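PDB 3TZG: DUF4595 domain-containing protein, which is of unknown function but folds as a porin-like beta barrel. Local coordinates for residues D117-V129 against K137-S149. Sequence-based numbering, arbitrary orientation. Where two conformers were deposited one is given.
Sequences DYRFLKKVQGKYV and KEVMTVFTEANDS
Strands 120-129 and 137-145 pair as an antiparallel beta hairpin in the wall of this porin-like barrel, flanked by strand 105-114 beside the first and strand 150-158 beside the second. Four hydrogen-bonded pairs, K123-T144, Q125-V142, K127-M140 and V129-E138, alternate with non-hydrogen-bonded ones. Next to the loop that connects the two strands the ladder slips into a classic beta bulge: V129 O accepts from both K137 N (2.9 Å) and E138 N (3.2 Å), placing two residues opposite one.

The face bearing V124, Y128, V139, T141 and F143 looks inward, where the helix carrying F187 lies against it. V139 CG1 sits over the face of the Y128 ring, 3.7 Å from its centroid and 19° off the normal, a CH-pi contact. V124 runs alongside the F143 side chain, V124 CG1 touching F143 CE2 at 3.7 Å, while T141 CG2 reaches the same V124 methyl. Farther along, K122 runs extended past the F143 ring and bends at its last torsion (chi4 62°), which turns K122 NZ to E145 OE2 for a salt bridge of 2.9 Å, the nitrogen approaching almost in line with the C-O bond.

K123, Q125, K127, V142 and T144 project from the other face. There selenomethionine M140 folds back through chi2 and chi3, bringing its terminal CE against V129 CG2 at 3.6 Å. On the inward face the Y128 hydroxyl is hydrogen-bonded to D177 O and also accepts from a water, 3.3 Å from Y128 OH, that lies 2.7 Å from T141 OG1 and so bridges the two strands.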
ATOM      1  N   ASP A 117      -7.853  18.132 -19.494  1.00 73.01           N
ATOM      2  CA  ASP A 117      -8.040  17.820 -20.911  1.00 72.63           C
ATOM      3  C   ASP A 117      -7.971  16.303 -21.248  1.00 72.84           C
ATOM      4  O   ASP A 117      -7.853  15.973 -22.429  1.00 72.67           O
ATOM      5  CB  ASP A 117      -6.959  18.569 -21.732  1.00 75.66           C
ATOM      6  CG  ASP A 117      -5.507  18.196 -21.438  1.00 87.60           C
ATOM      7  OD1 ASP A 117      -5.228  17.695 -20.315  1.00 84.68           O
ATOM      8  OD2 ASP A 117      -4.642  18.457 -22.303  1.00 97.39           O
ATOM      9  N   TYR A 118      -8.068  15.396 -20.245  1.00 66.78           N
ATOM     10  CA  TYR A 118      -8.059  13.922 -20.413  1.00 64.19           C
ATOM     11  C   TYR A 118      -6.717  13.398 -20.990  1.00 68.93           C
ATOM     12  O   TYR A 118      -6.630  12.222 -21.349  1.00 67.91           O
ATOM     13  CB  TYR A 118      -9.221  13.431 -21.313  1.00 65.04           C
ATOM     14  CG  TYR A 118     -10.604  13.624 -20.727  1.00 67.22           C
ATOM     15  CD1 TYR A 118     -11.119  12.725 -19.795  1.00 66.95           C
ATOM     16  CD2 TYR A 118     -11.432  14.660 -21.164  1.00 70.52           C
ATOM     17  CE1 TYR A 118     -12.393  12.892 -19.252  1.00 68.04           C
ATOM     18  CE2 TYR A 118     -12.715  14.831 -20.637  1.00 72.12           C
ATOM     19  CZ  TYR A 118     -13.187  13.946 -19.671  1.00 78.16           C
ATOM     20  OH  TYR A 118     -14.437  14.070 -19.118  1.00 80.83           O
ATOM     21  N   ARG A 119      -5.693  14.263 -21.088  1.00 66.73           N
ATOM     22  CA  ARG A 119      -4.362  13.931 -21.597  1.00 66.41           C
ATOM     23  C   ARG A 119      -3.793  12.781 -20.799  1.00 70.48           C
ATOM     24  O   ARG A 119      -3.830  12.810 -19.568  1.00 69.50           O
ATOM     25  CB  ARG A 119      -3.465  15.182 -21.520  1.00 67.71           C
ATOM     26  CG  ARG A 119      -1.947  14.992 -21.442  1.00 73.81           C
ATOM     27  CD  ARG A 119      -1.261  16.348 -21.427  1.00 95.80           C
ATOM     28  NE  ARG A 119      -1.803  17.245 -20.391  1.00118.32           N
ATOM     29  CZ  ARG A 119      -1.203  17.548 -19.239  1.00132.49           C
ATOM     30  NH1 ARG A 119       0.009  17.077 -18.965  1.00111.91           N
ATOM     31  NH2 ARG A 119      -1.790  18.365 -18.376  1.00123.25           N
ATOM     32  N   PHE A 120      -3.335  11.738 -21.505  1.00 67.52           N
ATOM     33  CA  PHE A 120      -2.727  10.559 -20.893  1.00 65.24           C
ATOM     34  C   PHE A 120      -1.392  10.938 -20.247  1.00 68.33           C
ATOM     35  O   PHE A 120      -0.544  11.565 -20.888  1.00 68.98           O
ATOM     36  CB  PHE A 120      -2.537   9.447 -21.938  1.00 66.97           C
ATOM     37  CG  PHE A 120      -1.824   8.241 -21.374  1.00 67.43           C
ATOM     38  CD1 PHE A 120      -2.506   7.312 -20.587  1.00 69.19           C
ATOM     39  CD2 PHE A 120      -0.459   8.053 -21.594  1.00 69.04           C
ATOM     40  CE1 PHE A 120      -1.839   6.223 -20.035  1.00 68.56           C
ATOM     41  CE2 PHE A 120       0.203   6.955 -21.049  1.00 70.59           C
ATOM     42  CZ  PHE A 120      -0.492   6.043 -20.280  1.00 67.62           C
ATOM     43  N   LEU A 121      -1.189  10.523 -19.005  1.00 63.75           N
ATOM     44  CA  LEU A 121       0.018  10.886 -18.267  1.00 63.32           C
ATOM     45  C   LEU A 121       0.909   9.696 -17.905  1.00 66.57           C
ATOM     46  O   LEU A 121       2.144   9.845 -17.926  1.00 67.24           O
ATOM     47  CB  LEU A 121      -0.379  11.598 -16.947  1.00 62.45           C
ATOM     48  CG  LEU A 121      -1.194  12.894 -17.035  1.00 66.58           C
ATOM     49  CD1 LEU A 121      -1.805  13.233 -15.701  1.00 65.94           C
ATOM     50  CD2 LEU A 121      -0.356  14.033 -17.503  1.00 67.78           C
ATOM     51  N   LYS A 122       0.290   8.564 -17.483  1.00 60.70           N
ATOM     52  CA  LYS A 122       1.020   7.408 -16.954  1.00 58.63           C
ATOM     53  C   LYS A 122       0.185   6.120 -16.917  1.00 63.48           C
ATOM     54  O   LYS A 122      -1.018   6.147 -16.630  1.00 63.82           O
ATOM     55  CB  LYS A 122       1.433   7.753 -15.512  1.00 58.50           C
ATOM     56  CG  LYS A 122       2.600   7.002 -14.943  1.00 60.78           C
ATOM     57  CD  LYS A 122       2.853   7.501 -13.510  1.00 64.94           C
ATOM     58  CE  LYS A 122       3.779   6.625 -12.682  1.00 69.82           C
ATOM     59  NZ  LYS A 122       5.147   6.523 -13.263  1.00 80.73           N
ATOM     60  N   LYS A 123       0.856   4.985 -17.167  1.00 59.07           N
ATOM     61  CA  LYS A 123       0.302   3.635 -17.049  1.00 56.45           C
ATOM     62  C   LYS A 123       1.169   2.847 -16.076  1.00 55.43           C
ATOM     63  O   LYS A 123       2.394   2.868 -16.194  1.00 56.94           O
ATOM     64  CB  LYS A 123       0.211   2.942 -18.420  1.00 59.38           C
ATOM     65  CG  LYS A 123      -0.721   1.744 -18.442  1.00 62.48           C
ATOM     66  CD  LYS A 123      -0.706   1.052 -19.777  1.00 66.04           C
ATOM     67  CE  LYS A 123      -1.710  -0.087 -19.789  1.00 87.14           C
ATOM     68  NZ  LYS A 123      -1.658  -0.905 -21.046  1.00105.73           N
ATOM     69  N   VAL A 124       0.554   2.214 -15.079  1.00 47.54           N
ATOM     70  CA  VAL A 124       1.266   1.375 -14.099  1.00 44.75           C
ATOM     71  C   VAL A 124       0.625  -0.012 -14.111  1.00 48.72           C
ATOM     72  O   VAL A 124      -0.608  -0.122 -14.059  1.00 49.74           O
ATOM     73  CB  VAL A 124       1.306   1.969 -12.682  1.00 46.81           C
ATOM     74  CG1 VAL A 124       2.229   1.152 -11.792  1.00 44.92           C
ATOM     75  CG2 VAL A 124       1.743   3.441 -12.701  1.00 47.44           C
ATOM     76  N   GLN A 125       1.451  -1.067 -14.259  1.00 43.39           N
ATOM     77  CA  GLN A 125       0.987  -2.456 -14.316  1.00 41.50           C
ATOM     78  C   GLN A 125       1.731  -3.277 -13.278  1.00 44.44           C
ATOM     79  O   GLN A 125       2.937  -3.435 -13.367  1.00 44.21           O
ATOM     80  CB  GLN A 125       1.177  -3.035 -15.723  1.00 42.65           C
ATOM     81  CG  GLN A 125       0.453  -2.264 -16.809  1.00 53.25           C
ATOM     82  CD  GLN A 125       0.785  -2.817 -18.155  1.00 72.44           C
ATOM     83  OE1 GLN A 125       0.015  -3.587 -18.724  1.00 72.81           O
ATOM     84  NE2 GLN A 125       1.948  -2.452 -18.690  1.00 64.66           N
ATOM     85  N   GLY A 126       1.013  -3.779 -12.289  1.00 41.17           N
ATOM     86  CA  GLY A 126       1.630  -4.525 -11.210  1.00 40.37           C
ATOM     87  C   GLY A 126       1.116  -5.927 -11.108  1.00 44.99           C
ATOM     88  O   GLY A 126      -0.091  -6.143 -11.224  1.00 46.37           O
ATOM     89  N   LYS A 127       2.041  -6.878 -10.852  1.00 39.86           N
ATOM     90  CA  LYS A 127       1.782  -8.300 -10.668  1.00 40.04           C
ATOM     91  C   LYS A 127       2.232  -8.707  -9.280  1.00 47.33           C
ATOM     92  O   LYS A 127       3.400  -8.537  -8.972  1.00 50.05           O
ATOM     93  CB  LYS A 127       2.514  -9.110 -11.748  1.00 42.52           C
ATOM     94  CG  LYS A 127       2.043 -10.543 -11.872  1.00 58.87           C
ATOM     95  CD  LYS A 127       2.896 -11.321 -12.869  1.00 69.66           C
ATOM     96  CE  LYS A 127       2.454 -12.763 -12.936  1.00 80.18           C
ATOM     97  NZ  LYS A 127       3.374 -13.581 -13.766  1.00 90.15           N
ATOM     98  N   TYR A 128       1.322  -9.197  -8.427  1.00 43.81           N
ATOM     99  CA  TYR A 128       1.628  -9.636  -7.061  1.00 42.58           C
ATOM    100  C   TYR A 128       1.525 -11.136  -7.040  1.00 47.50           C
ATOM    101  O   TYR A 128       0.450 -11.659  -7.317  1.00 47.24           O
ATOM    102  CB  TYR A 128       0.685  -8.965  -6.046  1.00 42.73           C
ATOM    103  CG  TYR A 128       0.876  -7.466  -5.966  1.00 42.47           C
ATOM    104  CD1 TYR A 128       0.420  -6.627  -6.980  1.00 43.71           C
ATOM    105  CD2 TYR A 128       1.513  -6.881  -4.873  1.00 42.72           C
ATOM    106  CE1 TYR A 128       0.671  -5.258  -6.952  1.00 43.98           C
ATOM    107  CE2 TYR A 128       1.761  -5.511  -4.827  1.00 43.04           C
ATOM    108  CZ  TYR A 128       1.336  -4.705  -5.870  1.00 52.94           C
ATOM    109  OH  TYR A 128       1.531  -3.355  -5.813  1.00 58.26           O
ATOM    110  N   VAL A 129       2.663 -11.827  -6.803  1.00 43.68           N
ATOM    111  CA  VAL A 129       2.769 -13.294  -6.804  1.00 42.91           C
ATOM    112  C   VAL A 129       3.013 -13.782  -5.365  1.00 45.33           C
ATOM    113  O   VAL A 129       3.880 -13.254  -4.671  1.00 44.43           O
ATOM    114  CB  VAL A 129       3.885 -13.727  -7.782  1.00 46.17           C
ATOM    115  CG1 VAL A 129       4.172 -15.220  -7.684  1.00 47.10           C
ATOM    116  CG2 VAL A 129       3.509 -13.349  -9.211  1.00 45.56           C
ATOM    117  N   LYS A 137       5.554 -13.029  -2.300  1.00 41.38           N
ATOM    118  CA  LYS A 137       6.947 -13.378  -2.576  1.00 40.46           C
ATOM    119  C   LYS A 137       7.605 -12.430  -3.546  1.00 44.18           C
ATOM    120  O   LYS A 137       8.787 -12.111  -3.364  1.00 43.97           O
ATOM    121  CB  LYS A 137       7.072 -14.810  -3.099  1.00 41.33           C
ATOM    122  CG  LYS A 137       7.213 -15.816  -1.925  1.00 59.15           C
ATOM    123  CD  LYS A 137       8.613 -15.768  -1.198  1.00 62.44           C
ATOM    124  CE  LYS A 137       8.754 -16.664   0.000  1.00 74.37           C
ATOM    125  NZ  LYS A 137       8.538 -18.115  -0.312  1.00 86.71           N
ATOM    126  N   GLU A 138       6.858 -11.969  -4.562  1.00 40.07           N
ATOM    127  CA  GLU A 138       7.388 -11.074  -5.602  1.00 37.80           C
ATOM    128  C   GLU A 138       6.360 -10.117  -6.113  1.00 36.63           C
ATOM    129  O   GLU A 138       5.172 -10.451  -6.194  1.00 34.99           O
ATOM    130  CB  GLU A 138       7.918 -11.860  -6.800  1.00 39.84           C
ATOM    131  CG  GLU A 138       9.058 -12.803  -6.535  1.00 44.65           C
ATOM    132  CD  GLU A 138       9.372 -13.699  -7.712  1.00 63.53           C
ATOM    133  OE1 GLU A 138       8.892 -13.429  -8.837  1.00 56.34           O
ATOM    134  OE2 GLU A 138      10.158 -14.652  -7.511  1.00 66.16           O
ATOM    135  N   VAL A 139       6.826  -8.933  -6.486  1.00 33.03           N
ATOM    136  CA  VAL A 139       6.014  -7.874  -7.084  1.00 33.96           C
ATOM    137  C   VAL A 139       6.735  -7.377  -8.327  1.00 45.38           C
ATOM    138  O   VAL A 139       7.903  -7.009  -8.258  1.00 46.41           O
ATOM    139  CB  VAL A 139       5.671  -6.698  -6.132  1.00 35.64           C
ATOM    140  CG1 VAL A 139       4.707  -5.709  -6.814  1.00 34.48           C
ATOM    141  CG2 VAL A 139       5.125  -7.188  -4.788  1.00 34.11           C
HETATM  142  N   MSE A 140       6.056  -7.395  -9.457  1.00 47.61           N
HETATM  143  CA  MSE A 140       6.585  -6.909 -10.729  1.00 50.62           C
HETATM  144  C   MSE A 140       5.761  -5.728 -11.175  1.00 51.57           C
HETATM  145  O   MSE A 140       4.525  -5.821 -11.215  1.00 49.70           O
HETATM  146  CB  MSE A 140       6.601  -8.003 -11.788  1.00 55.87           C
HETATM  147  CG  MSE A 140       7.629  -9.058 -11.511  1.00 67.63           C
HETATM  148 SE   MSE A 140       6.848 -10.819 -11.308  0.75 81.41          SE
HETATM  149  CE  MSE A 140       5.786 -10.611  -9.725  1.00 76.86           C
ATOM    150  N   THR A 141       6.436  -4.589 -11.434  1.00 46.17           N
ATOM    151  CA  THR A 141       5.772  -3.358 -11.830  1.00 43.72           C
ATOM    152  C   THR A 141       6.409  -2.807 -13.064  1.00 46.80           C
ATOM    153  O   THR A 141       7.634  -2.743 -13.150  1.00 48.18           O
ATOM    154  CB  THR A 141       5.784  -2.313 -10.723  1.00 47.08           C
ATOM    155  OG1 THR A 141       5.573  -2.907  -9.443  1.00 41.12           O
ATOM    156  CG2 THR A 141       4.750  -1.255 -10.944  1.00 47.89           C
ATOM    157  N   VAL A 142       5.568  -2.401 -14.024  1.00 41.38           N
ATOM    158  CA  VAL A 142       5.963  -1.775 -15.272  1.00 40.39           C
ATOM    159  C   VAL A 142       5.313  -0.419 -15.323  1.00 46.56           C
ATOM    160  O   VAL A 142       4.090  -0.321 -15.204  1.00 44.96           O
ATOM    161  CB  VAL A 142       5.628  -2.629 -16.517  1.00 42.94           C
ATOM    162  CG1 VAL A 142       6.040  -1.914 -17.807  1.00 42.33           C
ATOM    163  CG2 VAL A 142       6.285  -4.000 -16.427  1.00 42.67           C
ATOM    164  N   PHE A 143       6.139   0.629 -15.511  1.00 47.42           N
ATOM    165  CA  PHE A 143       5.711   2.028 -15.616  1.00 48.78           C
ATOM    166  C   PHE A 143       5.877   2.520 -17.028  1.00 55.74           C
ATOM    167  O   PHE A 143       6.998   2.526 -17.542  1.00 56.99           O
ATOM    168  CB  PHE A 143       6.511   2.920 -14.654  1.00 51.61           C
ATOM    169  CG  PHE A 143       6.392   2.573 -13.189  1.00 53.15           C
ATOM    170  CD1 PHE A 143       7.213   1.605 -12.618  1.00 56.43           C
ATOM    171  CD2 PHE A 143       5.466   3.228 -12.375  1.00 56.54           C
ATOM    172  CE1 PHE A 143       7.099   1.288 -11.261  1.00 57.30           C
ATOM    173  CE2 PHE A 143       5.350   2.915 -11.020  1.00 59.10           C
ATOM    174  CZ  PHE A 143       6.171   1.951 -10.468  1.00 57.03           C
ATOM    175  N   THR A 144       4.765   2.902 -17.678  1.00 54.87           N
ATOM    176  CA  THR A 144       4.817   3.478 -19.020  1.00 57.71           C
ATOM    177  C   THR A 144       4.486   4.964 -18.886  1.00 65.32           C
ATOM    178  O   THR A 144       3.451   5.325 -18.314  1.00 65.41           O
ATOM    179  CB  THR A 144       3.924   2.750 -20.016  1.00 67.16           C
ATOM    180  OG1 THR A 144       4.316   1.384 -20.065  1.00 63.51           O
ATOM    181  CG2 THR A 144       4.039   3.333 -21.411  1.00 70.79           C
ATOM    182  N   GLU A 145       5.408   5.814 -19.353  1.00 64.00           N
ATOM    183  CA  GLU A 145       5.258   7.263 -19.303  1.00 65.45           C
ATOM    184  C   GLU A 145       4.579   7.739 -20.581  1.00 72.64           C
ATOM    185  O   GLU A 145       4.502   6.975 -21.546  1.00 71.89           O
ATOM    186  CB  GLU A 145       6.619   7.937 -19.088  1.00 67.62           C
ATOM    187  CG  GLU A 145       7.209   7.709 -17.700  1.00 74.67           C
ATOM    188  CD  GLU A 145       6.490   8.380 -16.544  1.00 96.89           C
ATOM    189  OE1 GLU A 145       5.955   9.495 -16.738  1.00 97.85           O
ATOM    190  OE2 GLU A 145       6.516   7.822 -15.425  1.00 92.66           O
ATOM    191  N   ALA A 146       4.053   8.985 -20.573  1.00 72.40           N
ATOM    192  CA  ALA A 146       3.326   9.618 -21.686  1.00 74.06           C
ATOM    193  C   ALA A 146       4.094   9.523 -23.032  1.00 82.02           C
ATOM    194  O   ALA A 146       3.463   9.261 -24.072  1.00 83.59           O
ATOM    195  CB  ALA A 146       3.055  11.071 -21.353  1.00 76.00           C
ATOM    196  N   ASN A 147       5.449   9.662 -22.996  1.00 78.90           N
ATOM    197  CA  ASN A 147       6.326   9.583 -24.173  1.00 80.46           C
ATOM    198  C   ASN A 147       6.614   8.120 -24.628  1.00 84.69           C
ATOM    199  O   ASN A 147       7.395   7.926 -25.568  1.00 85.29           O
ATOM    200  CB  ASN A 147       7.650  10.305 -23.909  1.00 81.17           C
ATOM    201  CG  ASN A 147       8.389   9.891 -22.676  1.00105.67           C
ATOM    202  OD1 ASN A 147       7.835   9.823 -21.579  1.00105.84           O
ATOM    203  ND2 ASN A 147       9.690   9.742 -22.808  1.00 98.75           N
ATOM    204  N   ASP A 148       5.958   7.116 -23.962  1.00 79.96           N
ATOM    205  CA  ASP A 148       6.035   5.663 -24.202  0.50 78.87           C
ATOM    206  C   ASP A 148       7.344   5.062 -23.612  1.00 80.00           C
ATOM    207  O   ASP A 148       7.596   3.858 -23.784  1.00 79.34           O
ATOM    208  CB  ASP A 148       5.891   5.296 -25.700  0.50 82.63           C
ATOM    209  CG  ASP A 148       4.512   5.553 -26.300  0.50 97.34           C
ATOM    210  OD1 ASP A 148       3.545   5.750 -25.522  0.50 97.15           O
ATOM    211  OD2 ASP A 148       4.387   5.497 -27.544  0.50106.31           O
ATOM    212  N   SER A 149       8.145   5.872 -22.865  1.00 72.74           N
ATOM    213  CA  SER A 149       9.360   5.381 -22.200  1.00 70.34           C
ATOM    214  C   SER A 149       8.945   4.441 -21.053  1.00 69.56           C
ATOM    215  O   SER A 149       7.967   4.712 -20.339  1.00 67.67           O
ATOM    216  CB  SER A 149      10.219   6.532 -21.692  1.00 74.21           C
ATOM    217  OG  SER A 149       9.610   7.178 -20.587  1.00 80.14           O
TER
HETATM  218  O   HOH W   1       3.375  -1.995  -8.179  1.00 38.14           O